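Local structure of N-acetylglucosamine-specific lectin (Saxidomus purpuratus, 6A7T) at residues E43-W48 and S82-Y87; A61-T64 and E69-D72; S98-I103 and D139-V144. The protein binds N-acetyl-D-glucosamine as a C-type lectin whose carbohydrate recognition does not depend on calcium. All coordinates share one frame; numbering follows the deposited sequence.

Contact 1: residues E43-W48 and S82-Y87; sequences ETERGW and SAFHYY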
ATOM      1  N   GLU A  43     -11.486  12.925  13.894  1.00 13.07           N
ATOM      2  CA  GLU A  43     -11.276  14.075  14.748  1.00 15.19           C
ATOM      3  C   GLU A  43     -12.242  14.104  15.928  1.00 14.20           C
ATOM      4  O   GLU A  43     -12.192  15.055  16.747  1.00 16.72           O
ATOM      5  CB  GLU A  43     -11.371  15.321  13.890  1.00 18.08           C
ATOM      6  CG  GLU A  43     -10.245  15.364  12.882  1.00 20.89           C
ATOM      7  CD  GLU A  43     -10.105  16.687  12.175  1.00 25.78           C
ATOM      8  OE1 GLU A  43     -11.118  17.433  12.158  1.00 27.78           O
ATOM      9  OE2 GLU A  43      -8.994  16.960  11.677  1.00 26.93           O
ATOM     10  N   THR A  44     -13.105  13.110  16.042  1.00 13.44           N
ATOM     11  CA  THR A  44     -13.964  12.987  17.221  1.00 13.04           C
ATOM     12  C   THR A  44     -13.099  12.538  18.404  1.00 12.39           C
ATOM     13  O   THR A  44     -12.312  11.632  18.291  1.00 13.86           O
ATOM     14  CB  THR A  44     -15.120  12.010  17.054  1.00 14.78           C
ATOM     15  OG1 THR A  44     -16.007  12.523  16.059  1.00 18.34           O
ATOM     16  CG2 THR A  44     -15.906  11.783  18.322  1.00 15.43           C
ATOM     17  N   GLU A  45     -13.233  13.219  19.535  1.00 13.11           N
ATOM     18  CA  GLU A  45     -12.346  12.964  20.675  1.00 13.84           C
ATOM     19  C   GLU A  45     -12.958  11.905  21.587  1.00 11.83           C
ATOM     20  O   GLU A  45     -14.145  12.029  21.992  1.00 12.78           O
ATOM     21  CB  GLU A  45     -12.137  14.259  21.463  1.00 15.63           C
ATOM     22  CG  GLU A  45     -11.362  15.297  20.686  1.00 18.33           C
ATOM     23  CD  GLU A  45     -11.148  16.572  21.466  1.00 24.04           C
ATOM     24  OE1 GLU A  45     -12.163  17.192  21.853  1.00 29.00           O
ATOM     25  OE2 GLU A  45      -9.985  16.926  21.681  1.00 26.41           O
ATOM     26  N   ARG A  46     -12.215  10.803  21.753  1.00  9.88           N
ATOM     27  CA  ARG A  46     -12.641   9.617  22.508  1.00  9.65           C
ATOM     28  C   ARG A  46     -11.444   9.106  23.310  1.00  9.31           C
ATOM     29  O   ARG A  46     -10.294   9.323  22.935  1.00  8.84           O
ATOM     30  CB  ARG A  46     -13.082   8.484  21.576  1.00 10.46           C
ATOM     31  CG  ARG A  46     -14.052   8.843  20.459  1.00 10.99           C
ATOM     32  CD  ARG A  46     -14.239   7.644  19.533  1.00 10.99           C
ATOM     33  NE  ARG A  46     -15.123   7.912  18.417  1.00 11.43           N
ATOM     34  CZ  ARG A  46     -14.727   8.474  17.279  1.00 10.57           C
ATOM     35  NH1 ARG A  46     -13.467   8.796  17.122  1.00 10.82           N
ATOM     36  NH2 ARG A  46     -15.586   8.701  16.306  1.00 11.26           N
ATOM     37  N   GLY A  47     -11.712   8.419  24.436  1.00  9.58           N
ATOM     38  CA  GLY A  47     -10.710   7.717  25.165  1.00 10.51           C
ATOM     39  C   GLY A  47     -10.113   6.625  24.300  1.00 10.59           C
ATOM     40  O   GLY A  47     -10.648   6.337  23.247  1.00  9.19           O
ATOM     41  N   TRP A  48      -8.958   6.102  24.702  1.00  9.24           N
ATOM     42  CA  TRP A  48      -8.222   5.158  23.835  1.00  8.58           C
ATOM     43  C   TRP A  48      -9.057   3.906  23.603  1.00  9.19           C
ATOM     44  O   TRP A  48      -9.163   3.474  22.446  1.00  8.31           O
ATOM     45  CB  TRP A  48      -6.869   4.824  24.426  1.00  8.07           C
ATOM     46  CG  TRP A  48      -6.033   3.947  23.560  1.00  8.32           C
ATOM     47  CD1 TRP A  48      -5.082   4.378  22.684  1.00  8.41           C
ATOM     48  CD2 TRP A  48      -6.028   2.517  23.490  1.00  7.33           C
ATOM     49  NE1 TRP A  48      -4.461   3.315  22.108  1.00  7.74           N
ATOM     50  CE2 TRP A  48      -5.044   2.158  22.571  1.00  7.61           C
ATOM     51  CE3 TRP A  48      -6.760   1.505  24.127  1.00  8.16           C
ATOM     52  CZ2 TRP A  48      -4.814   0.834  22.236  1.00  7.22           C
ATOM     53  CZ3 TRP A  48      -6.436   0.187  23.890  1.00  7.88           C
ATOM     54  CH2 TRP A  48      -5.504  -0.142  22.911  1.00  7.98           C
ATOM     55  N   SER A  82      -3.030  21.829  13.002  1.00 20.13           N
ATOM     56  CA  SER A  82      -2.549  22.286  14.328  1.00 21.88           C
ATOM     57  C   SER A  82      -3.676  22.383  15.374  1.00 21.92           C
ATOM     58  O   SER A  82      -3.445  22.899  16.439  1.00 26.41           O
ATOM     59  CB  SER A  82      -1.807  23.596  14.209  1.00 27.50           C
ATOM     60  OG  SER A  82      -2.699  24.590  13.732  1.00 31.06           O
ATOM     61  N   ALA A  83      -4.868  21.849  15.108  1.00 22.30           N
ATOM     62  CA  ALA A  83      -5.942  21.800  16.121  1.00 20.09           C
ATOM     63  C   ALA A  83      -5.602  20.776  17.205  1.00 17.91           C
ATOM     64  O   ALA A  83      -5.918  20.953  18.375  1.00 18.62           O
ATOM     65  CB  ALA A  83      -7.256  21.435  15.499  1.00 20.84           C
ATOM     66  N   PHE A  84      -5.022  19.650  16.775  1.00 14.76           N
ATOM     67  CA  PHE A  84      -4.761  18.532  17.679  1.00 13.31           C
ATOM     68  C   PHE A  84      -3.265  18.306  17.839  1.00 13.00           C
ATOM     69  O   PHE A  84      -2.520  18.358  16.864  1.00 13.31           O
ATOM     70  CB  PHE A  84      -5.391  17.250  17.129  1.00 12.99           C
ATOM     71  CG  PHE A  84      -6.884  17.330  17.021  1.00 13.17           C
ATOM     72  CD1 PHE A  84      -7.677  17.413  18.150  1.00 14.12           C
ATOM     73  CD2 PHE A  84      -7.486  17.398  15.785  1.00 14.50           C
ATOM     74  CE1 PHE A  84      -9.050  17.502  18.063  1.00 14.89           C
ATOM     75  CE2 PHE A  84      -8.855  17.544  15.686  1.00 16.92           C
ATOM     76  CZ  PHE A  84      -9.636  17.592  16.821  1.00 16.78           C
ATOM     77  N   HIS A  85      -2.839  17.977  19.076  1.00 12.64           N
ATOM     78  CA  HIS A  85      -1.429  17.771  19.382  1.00 13.76           C
ATOM     79  C   HIS A  85      -1.112  16.294  19.661  1.00 11.92           C
ATOM     80  O   HIS A  85       0.017  15.956  19.891  1.00 10.88           O
ATOM     81  CB  HIS A  85      -0.997  18.650  20.592  1.00 17.69           C
ATOM     82  CG  HIS A  85      -1.435  20.078  20.448  1.00 24.31           C
ATOM     83  ND1 HIS A  85      -1.130  20.838  19.317  1.00 26.80           N
ATOM     84  CD2 HIS A  85      -2.167  20.882  21.260  1.00 26.83           C
ATOM     85  CE1 HIS A  85      -1.670  22.036  19.430  1.00 27.23           C
ATOM     86  NE2 HIS A  85      -2.291  22.107  20.626  1.00 28.64           N
ATOM     87  N   TYR A  86      -2.137  15.430  19.689  1.00 11.22           N
ATOM     88  CA  TYR A  86      -1.899  13.989  19.816  1.00 11.22           C
ATOM     89  C   TYR A  86      -3.063  13.241  19.169  1.00  9.28           C
ATOM     90  O   TYR A  86      -4.156  13.763  19.080  1.00 10.19           O
ATOM     91  CB  TYR A  86      -1.754  13.542  21.276  1.00 12.38           C
ATOM     92  CG  TYR A  86      -2.991  13.628  22.136  1.00 12.20           C
ATOM     93  CD1 TYR A  86      -3.403  14.803  22.747  1.00 14.68           C
ATOM     94  CD2 TYR A  86      -3.731  12.492  22.401  1.00 14.23           C
ATOM     95  CE1 TYR A  86      -4.547  14.853  23.538  1.00 14.68           C
ATOM     96  CE2 TYR A  86      -4.862  12.528  23.194  1.00 15.19           C
ATOM     97  CZ  TYR A  86      -5.281  13.708  23.770  1.00 17.06           C
ATOM     98  OH  TYR A  86      -6.421  13.657  24.539  1.00 19.93           O
ATOM     99  N   TYR A  87      -2.754  12.033  18.687  1.00  9.12           N
ATOM    100  CA  TYR A  87      -3.732  11.106  18.107  1.00  8.83           C
ATOM    101  C   TYR A  87      -3.482   9.727  18.710  1.00  8.01           C
ATOM    102  O   TYR A  87      -2.374   9.266  18.659  1.00  8.95           O
ATOM    103  CB  TYR A  87      -3.575  11.008  16.588  1.00  9.46           C
ATOM    104  CG  TYR A  87      -4.006  12.208  15.793  1.00  9.74           C
ATOM    105  CD1 TYR A  87      -3.204  13.327  15.721  1.00  9.89           C
ATOM    106  CD2 TYR A  87      -5.184  12.204  15.069  1.00 10.12           C
ATOM    107  CE1 TYR A  87      -3.560  14.428  14.952  1.00 10.44           C
ATOM    108  CE2 TYR A  87      -5.561  13.299  14.302  1.00 10.73           C
ATOM    109  CZ  TYR A  87      -4.744  14.418  14.247  1.00 10.95           C
ATOM    110  OH  TYR A  87      -5.106  15.542  13.530  1.00 11.55           O
TER
HETATM  111  O   HOH W   1      -6.681  15.150  11.581  1.00 28.61           O

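Contact 2: residues A61-T64 and E69-D72; sequences ALVT and EEDD. With CA (calcium ion), chain C.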
ATOM      1  N   ALA A  61      -9.237  -0.977  12.473  1.00  6.65           N
ATOM      2  CA  ALA A  61      -8.609  -1.050  13.796  1.00  6.68           C
ATOM      3  C   ALA A  61      -7.721   0.160  13.966  1.00  6.32           C
ATOM      4  O   ALA A  61      -7.325   0.753  12.997  1.00  6.58           O
ATOM      5  CB  ALA A  61      -7.795  -2.316  13.912  1.00  6.81           C
ATOM      6  N   LEU A  62      -7.426   0.526  15.221  1.00  5.71           N
ATOM      7  CA  LEU A  62      -6.449   1.596  15.418  1.00  5.73           C
ATOM      8  C   LEU A  62      -5.150   1.222  14.672  1.00  5.80           C
ATOM      9  O   LEU A  62      -4.724   0.053  14.644  1.00  6.15           O
ATOM     10  CB  LEU A  62      -6.205   1.790  16.921  1.00  5.97           C
ATOM     11  CG  LEU A  62      -7.256   2.540  17.713  1.00  5.68           C
ATOM     12  CD1 LEU A  62      -7.028   2.342  19.202  1.00  6.33           C
ATOM     13  CD2 LEU A  62      -7.259   4.001  17.327  1.00  6.47           C
ATOM     14  N   VAL A  63      -4.536   2.237  14.029  1.00  5.67           N
ATOM     15  CA  VAL A  63      -3.398   2.071  13.168  1.00  6.47           C
ATOM     16  C   VAL A  63      -2.225   1.400  13.881  1.00  6.48           C
ATOM     17  O   VAL A  63      -1.942   1.695  15.003  1.00  6.91           O
ATOM     18  CB  VAL A  63      -2.971   3.421  12.568  1.00  6.78           C
ATOM     19  CG1 VAL A  63      -2.458   4.375  13.627  1.00  7.08           C
ATOM     20  CG2 VAL A  63      -1.978   3.220  11.434  1.00  7.41           C
ATOM     21  N   THR A  64      -1.569   0.482  13.179  1.00  7.71           N
ATOM     22  CA  THR A  64      -0.322  -0.138  13.650  1.00  9.11           C
ATOM     23  C   THR A  64       0.766   0.274  12.654  1.00  9.76           C
ATOM     24  O   THR A  64       0.477   0.409  11.507  1.00  9.30           O
ATOM     25  CB  THR A  64      -0.507  -1.647  13.754  1.00 10.25           C
ATOM     26  OG1 THR A  64      -0.828  -2.094  12.446  1.00 10.69           O
ATOM     27  CG2 THR A  64      -1.609  -1.973  14.729  1.00  9.85           C
ATOM     28  N   GLU A  69       8.313   4.068   6.462  1.00 17.60           N
ATOM     29  CA  GLU A  69       7.534   4.577   5.330  1.00 18.75           C
ATOM     30  C   GLU A  69       6.110   4.947   5.819  1.00 16.53           C
ATOM     31  O   GLU A  69       5.533   6.017   5.460  1.00 15.16           O
ATOM     32  CB  GLU A  69       7.411   3.573   4.185  1.00 22.55           C
ATOM     33  CG  GLU A  69       8.703   3.242   3.476  1.00 27.74           C
ATOM     34  CD  GLU A  69       9.545   2.111   4.069  1.00 28.74           C
ATOM     35  OE1 GLU A  69       9.383   1.761   5.257  1.00 32.74           O
ATOM     36  OE2 GLU A  69      10.429   1.627   3.343  1.00 37.86           O
ATOM     37  N   GLU A  70       5.548   4.062   6.649  1.00 14.48           N
ATOM     38  CA  GLU A  70       4.152   4.297   7.121  1.00 13.07           C
ATOM     39  C   GLU A  70       4.155   5.426   8.135  1.00 11.68           C
ATOM     40  O   GLU A  70       3.221   6.261   8.181  1.00 11.80           O
ATOM     41  CB  GLU A  70       3.559   3.003   7.700  1.00 12.23           C
ATOM     42  CG  GLU A  70       2.062   3.112   8.075  1.00 12.84           C
ATOM     43  CD  GLU A  70       1.481   1.819   8.632  1.00 13.16           C
ATOM     44  OE1 GLU A  70       0.261   1.715   8.667  1.00 11.44           O
ATOM     45  OE2 GLU A  70       2.240   0.864   8.990  1.00 14.50           O
ATOM     46  N   ASP A  71       5.189   5.440   8.971  1.00 11.88           N
ATOM     47  CA  ASP A  71       5.376   6.471   9.972  1.00 12.01           C
ATOM     48  C   ASP A  71       5.405   7.834   9.274  1.00 12.00           C
ATOM     49  O   ASP A  71       4.743   8.777   9.715  1.00 10.47           O
ATOM     50  CB  ASP A  71       6.641   6.210  10.771  1.00 13.08           C
ATOM     51  CG  ASP A  71       6.920   7.212  11.860  1.00 13.75           C
ATOM     52  OD1 ASP A  71       6.154   7.292  12.808  1.00 12.82           O
ATOM     53  OD2 ASP A  71       7.994   7.912  11.734  1.00 14.82           O
ATOM     54  N   ASP A  72       6.140   7.908   8.170  1.00 13.22           N
ATOM     55  CA  ASP A  72       6.287   9.167   7.443  1.00 13.60           C
ATOM     56  C   ASP A  72       4.934   9.611   6.882  1.00 13.19           C
ATOM     57  O   ASP A  72       4.565  10.804   6.962  1.00 12.55           O
ATOM     58  CB  ASP A  72       7.396   9.061   6.372  1.00 14.12           C
ATOM     59  CG  ASP A  72       8.839   8.983   6.906  1.00 16.37           C
ATOM     60  OD1 ASP A  72       9.075   9.271   8.105  1.00 16.56           O
ATOM     61  OD2 ASP A  72       9.765   8.594   6.102  1.00 19.01           O
TER
HETATM   62 CA    CA C 201       0.053  -0.582   9.374  1.00 11.63          CA
HETATM   63  O   HOH W   2       0.800  -1.443   7.177  1.00 15.55           O
HETATM   64  O   HOH W   3      -0.995  -2.837   9.422  1.00 11.13           O

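Contact 3: residues S98-I103 and D139-V144; sequences SEYRWI and DHQDCV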
ATOM      1  N   SER A  98       4.932  -8.118  28.766  1.00 21.34           N
ATOM      2  CA  SER A  98       5.522  -7.077  29.615  1.00 22.00           C
ATOM      3  C   SER A  98       6.268  -6.062  28.736  1.00 19.82           C
ATOM      4  O   SER A  98       7.418  -5.688  28.974  1.00 18.15           O
ATOM      5  CB  SER A  98       6.415  -7.677  30.698  1.00 31.69           C
ATOM      6  OG  SER A  98       6.205  -7.076  31.982  1.00 41.76           O
ATOM      7  N   GLU A  99       5.589  -5.600  27.692  1.00 17.28           N
ATOM      8  CA  GLU A  99       6.105  -4.565  26.881  1.00 17.15           C
ATOM      9  C   GLU A  99       4.986  -4.004  26.021  1.00 16.11           C
ATOM     10  O   GLU A  99       3.960  -4.588  25.933  1.00 14.64           O
ATOM     11  CB  GLU A  99       7.199  -5.087  25.959  1.00 17.76           C
ATOM     12  CG  GLU A  99       6.784  -6.085  24.928  1.00 20.82           C
ATOM     13  CD  GLU A  99       7.963  -6.778  24.274  1.00 26.39           C
ATOM     14  OE1 GLU A  99       9.077  -6.658  24.826  1.00 35.00           O
ATOM     15  OE2 GLU A  99       7.795  -7.378  23.200  1.00 27.36           O
ATOM     16  N   TYR A 100       5.279  -2.915  25.323  1.00 13.57           N
ATOM     17  CA  TYR A 100       4.350  -2.393  24.349  1.00 12.61           C
ATOM     18  C   TYR A 100       4.321  -3.295  23.100  1.00 11.06           C
ATOM     19  O   TYR A 100       5.331  -3.732  22.519  1.00 11.93           O
ATOM     20  CB  TYR A 100       4.661  -0.900  24.078  1.00 11.84           C
ATOM     21  CG  TYR A 100       4.367   0.003  25.239  1.00 11.42           C
ATOM     22  CD1 TYR A 100       3.112   0.557  25.432  1.00 10.40           C
ATOM     23  CD2 TYR A 100       5.351   0.331  26.173  1.00 10.33           C
ATOM     24  CE1 TYR A 100       2.808   1.371  26.503  1.00 11.12           C
ATOM     25  CE2 TYR A 100       5.068   1.136  27.257  1.00 11.13           C
ATOM     26  CZ  TYR A 100       3.786   1.626  27.461  1.00 10.08           C
ATOM     27  OH  TYR A 100       3.406   2.377  28.518  1.00 13.29           O
ATOM     28  N   ARG A 101       3.094  -3.557  22.619  1.00 10.96           N
ATOM     29  CA  ARG A 101       2.799  -4.324  21.437  1.00 11.73           C
ATOM     30  C   ARG A 101       1.689  -3.609  20.634  1.00 10.84           C
ATOM     31  O   ARG A 101       0.880  -2.879  21.194  1.00 11.40           O
ATOM     32  CB  ARG A 101       2.291  -5.726  21.805  1.00 14.04           C
ATOM     33  CG  ARG A 101       3.227  -6.541  22.690  1.00 15.43           C
ATOM     34  CD  ARG A 101       4.485  -6.975  21.991  1.00 17.71           C
ATOM     35  NE  ARG A 101       4.263  -8.034  21.020  1.00 18.38           N
ATOM     36  CZ  ARG A 101       5.057  -9.098  20.852  1.00 17.74           C
ATOM     37  NH1 ARG A 101       6.207  -9.148  21.494  1.00 21.51           N
ATOM     38  NH2 ARG A 101       4.675 -10.090  20.049  1.00 19.74           N
ATOM     39  N   TRP A 102       1.684  -3.848  19.339  1.00 12.89           N
ATOM     40  CA  TRP A 102       0.558  -3.430  18.516  1.00 11.74           C
ATOM     41  C   TRP A 102      -0.663  -4.246  18.913  1.00 12.41           C
ATOM     42  O   TRP A 102      -0.542  -5.342  19.410  1.00 11.60           O
ATOM     43  CB  TRP A 102       0.863  -3.576  17.028  1.00 12.41           C
ATOM     44  CG  TRP A 102       2.005  -2.716  16.593  1.00 11.73           C
ATOM     45  CD1 TRP A 102       3.179  -3.134  16.042  1.00 12.49           C
ATOM     46  CD2 TRP A 102       2.087  -1.289  16.657  1.00 11.39           C
ATOM     47  NE1 TRP A 102       4.005  -2.073  15.757  1.00 13.00           N
ATOM     48  CE2 TRP A 102       3.364  -0.932  16.151  1.00 13.12           C
ATOM     49  CE3 TRP A 102       1.227  -0.282  17.124  1.00 11.79           C
ATOM     50  CZ2 TRP A 102       3.765   0.397  16.067  1.00 11.99           C
ATOM     51  CZ3 TRP A 102       1.650   1.024  17.086  1.00 10.92           C
ATOM     52  CH2 TRP A 102       2.918   1.351  16.576  1.00 11.46           C
ATOM     53  N   ILE A 103      -1.843  -3.696  18.640  1.00 11.93           N
ATOM     54  CA  ILE A 103      -3.073  -4.333  19.150  1.00 13.02           C
ATOM     55  C   ILE A 103      -3.412  -5.639  18.418  1.00 13.76           C
ATOM     56  O   ILE A 103      -4.235  -6.386  18.943  1.00 15.00           O
ATOM     57  CB  ILE A 103      -4.262  -3.372  19.116  1.00 13.13           C
ATOM     58  CG1 ILE A 103      -4.491  -2.841  17.708  1.00 14.64           C
ATOM     59  CG2 ILE A 103      -4.112  -2.302  20.195  1.00 13.56           C
ATOM     60  CD1 ILE A 103      -5.862  -2.213  17.526  1.00 16.48           C
ATOM     61  N   ASP A 139       3.679   7.397  25.521  1.00 15.34           N
ATOM     62  CA  ASP A 139       2.861   6.479  26.347  1.00 15.51           C
ATOM     63  C   ASP A 139       2.051   7.296  27.344  1.00 14.87           C
ATOM     64  O   ASP A 139       2.611   8.113  28.102  1.00 15.24           O
ATOM     65  CB  ASP A 139       3.761   5.498  27.110  1.00 15.51           C
ATOM     66  CG  ASP A 139       4.786   6.190  28.004  1.00 17.67           C
ATOM     67  OD1 ASP A 139       5.642   6.898  27.441  1.00 15.96           O
ATOM     68  OD2 ASP A 139       4.637   6.110  29.246  1.00 17.95           O
ATOM     69  N   HIS A 140       0.731   7.076  27.406  1.00 11.53           N
ATOM     70  CA  HIS A 140      -0.166   7.743  28.280  1.00 12.52           C
ATOM     71  C   HIS A 140      -0.825   6.667  29.156  1.00 14.12           C
ATOM     72  O   HIS A 140      -1.282   5.652  28.639  1.00 14.18           O
ATOM     73  CB  HIS A 140      -1.251   8.538  27.519  1.00 12.46           C
ATOM     74  CG  HIS A 140      -2.150   9.339  28.396  1.00 13.01           C
ATOM     75  ND1 HIS A 140      -1.706  10.497  29.036  1.00 14.14           N
ATOM     76  CD2 HIS A 140      -3.473   9.254  28.689  1.00 13.65           C
ATOM     77  CE1 HIS A 140      -2.707  11.052  29.686  1.00 15.37           C
ATOM     78  NE2 HIS A 140      -3.799  10.295  29.522  1.00 14.91           N
ATOM     79  N   GLN A 141      -0.888   6.909  30.466  1.00 16.11           N
ATOM     80  CA  GLN A 141      -1.282   5.824  31.377  1.00 17.09           C
ATOM     81  C   GLN A 141      -2.803   5.793  31.628  1.00 17.77           C
ATOM     82  O   GLN A 141      -3.296   4.900  32.333  1.00 22.66           O
ATOM     83  CB  GLN A 141      -0.385   5.928  32.617  1.00 17.55           C
ATOM     84  CG  GLN A 141       0.911   5.139  32.450  1.00 19.22           C
ATOM     85  CD  GLN A 141       1.890   5.721  31.458  1.00 19.67           C
ATOM     86  OE1 GLN A 141       2.054   6.925  31.356  1.00 19.71           O
ATOM     87  NE2 GLN A 141       2.610   4.869  30.759  1.00 19.74           N
ATOM     88  N   ASP A 142      -3.586   6.693  31.049  1.00 14.80           N
ATOM     89  CA  ASP A 142      -5.009   6.609  31.149  1.00 16.20           C
ATOM     90  C   ASP A 142      -5.622   6.240  29.790  1.00 15.09           C
ATOM     91  O   ASP A 142      -5.817   7.087  28.936  1.00 15.33           O
ATOM     92  CB  ASP A 142      -5.622   7.911  31.639  1.00 17.25           C
ATOM     93  CG  ASP A 142      -7.133   7.930  31.581  1.00 18.44           C
ATOM     94  OD1 ASP A 142      -7.771   6.815  31.540  1.00 16.62           O
ATOM     95  OD2 ASP A 142      -7.672   9.049  31.536  1.00 20.70           O
ATOM     96  N   CYS A 143      -5.954   4.960  29.665  1.00 13.75           N
ATOM     97  CA  CYS A 143      -6.425   4.392  28.372  1.00 13.58           C
ATOM     98  C   CYS A 143      -7.942   4.475  28.264  1.00 13.52           C
ATOM     99  O   CYS A 143      -8.510   3.962  27.276  1.00 12.20           O
ATOM    100  CB  CYS A 143      -5.918   2.971  28.223  1.00 15.53           C
ATOM    101  SG  CYS A 143      -4.114   2.947  28.101  1.00 23.01           S
ATOM    102  N   VAL A 144      -8.615   5.140  29.212  1.00 11.42           N
ATOM    103  CA  VAL A 144     -10.037   5.173  29.264  1.00 12.31           C
ATOM    104  C   VAL A 144     -10.570   6.600  29.119  1.00 12.62           C
ATOM    105  O   VAL A 144     -11.455   6.858  28.319  1.00 12.98           O
ATOM    106  CB  VAL A 144     -10.566   4.468  30.531  1.00 13.56           C
ATOM    107  CG1 VAL A 144     -12.072   4.470  30.564  1.00 13.93           C
ATOM    108  CG2 VAL A 144     -10.034   3.040  30.629  1.00 15.26           C
TER

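Contact 1: residues E43-W48 and S82-Y87
The ring of Phe84 sits between Glu43 and Glu45 at the surface of the C-type lectin fold. The CE2 corner of the ring meets the aliphatic part of Glu43. Phe84 CE2 is 3.8 Å from Glu43 CB and also 3.8 Å from Glu43 CG. The tip of the ring reaches the backbone, with Phe84 CZ 3.6 Å from Glu43 O. The CE1 corner belongs to Glu45. Glu45 OE2 lies near the ring plane, at the edge, 3.8 Å from Phe84 CE1. This is consistent with a weak attraction between the carboxylate oxygen and the hydrogens of the rim. Neither carboxylate lies flat on the ring. The plane of the Glu43 carboxylate is turned 63° from it, and that of Glu45 59°.

Both glutamates run extended beyond CG. In Glu43, CG is anti to the carbonyl carbon (chi1 -65°), which carries the chain past CE2. Between Glu43 and Glu45 the backbone turns a corner at Thr44. The chain leaves strand 37-43 of one sheet here and reaches helix 48-57 through the short strand 45-46. Residues 82-87 lead from helix 68-78 into strand 86-94 of the second sheet. The contact therefore joins the end of one sheet's strand to the entry into the other's.

Further out, Phe84 also packs on Pro149 of strand 148-154. Gln81 OE1 accepts a hydrogen bond from the backbone N of Phe84. Tyr87 packs its ring on Pro149 and Ile151. One water bridges its hydroxyl to Glu43. That water donates to Glu43 OE2 at 2.9 Å. Its 2.5 Å distance to Tyr87 OH is unusually short and somewhat doubtful.

Contact 2: residues A61-T64 and E69-D72
Glu70 OE1 is gripped by two partners. It binds the calcium ion at 2.4 Å and is hydrogen-bonded to Tyr39 OH. Glu70 OE2 binds the same ion at 2.6 Å, so the carboxylate is bidentate, which should restrict its rotation. Across the contact, the backbone carbonyl of Thr64 supplies a third ligand, with Thr64 O 2.4 Å from the calcium ion. Thr64 O and Glu70 OE2 stand 3.1 Å apart. These two oxygens do not share a hydrogen; the metal between them probably offsets their repulsion.

Glu70 reaches the ion from the first turn of helix 68-78. Its CG is anti to the backbone N (chi1 -174°), and the chain stays extended to the carboxylate. Thr64 works through its main chain, and its OG1 lies 3.5 Å from the ion, well beyond the ligand distances. Beside the site, Val63 CG2 packs against the carboxylate, 3.9 Å from Glu70 OE1. The two side chains run antiparallel alongside one another. Two waters also bind the calcium, each at 2.5 Å.

Glu66 and Glu153 add the remaining protein ligands: Glu66 OE1 and both carboxylate oxygens of Glu153. The ion thus has eight oxygen ligands. It ties together helix 68-78, the loop that follows strand 61-62 and strand 148-154. This is a calcium site of the C-type lectin domain, built from glutamate carboxylates and a backbone carbonyl, and distinct from the residues that bind N-acetyl-D-glucosamine.

Contact 3: residues S98-I103 and D139-V144
At the sugar-binding region of the C-type lectin domain, Tyr100 meets Asp139 and Gln141. Asp139 is a ligand of a second calcium ion seen in this protein, and its neighbour His140 binds N-acetyl-D-glucosamine. Neither ligand is bound to this chain here. Tyr100 comes from strand 99-102, and Asp139 from strand 136-140. These are the two outermost strands of one four-stranded antiparallel sheet.

The phenol reaches across with its oxygen. Tyr100 OH is 3.4 Å from Asp139 CB, and the two side chains cross at about a right angle. Tyr100 OH also lies 3.4 Å from Gln141 NE2, with ring and amide planes 78° apart. Tyr100 OH donates a hydrogen bond to Ala120 O.

A turn about CB-CG (chi2 70°) brings the Gln141 amide back to Asp139. Gln141 NE2 donates to Asp139 OD2 at 2.8 Å and 167°. The acceptor lies almost in the amide plane, and OD2 uses its anti lone pair. Ala120 N also donates to OD2, Asp119 N donates to OD1, and Gln141 NE2 is bonded to Asp121 O as well; together these bonds probably fix the carboxylate against the 119-121 loop.

Further along, Cys143 forms a disulfide with Cys124. Around it Asp142 makes an Asx turn: Val144 N donates to Asp142 OD1 at 3.0 Å, from above the carboxylate plane.

The three contacts form a triangle within one C-type lectin domain. Contact 2 lies about 16 Å from both others, and contacts 1 and 3 are about 17 Å apart, centre to centre. Along the chain, contact 2 is nested inside the loop closed by contact 1, and contact 3 follows. Trp48 links all three through packing. Its CE2 is 3.9 Å from Leu62 CD1 of contact 2, and its CB is 3.4 Å from Cys143 O of contact 3. Thr64 CG2 packs on Trp102 CB at 3.7 Å. Contact 2 holds the calcium. Contact 3 carries Asp139 of the second calcium site and His140 of the sugar site, whose side chain is about 12 Å from that of Glu45.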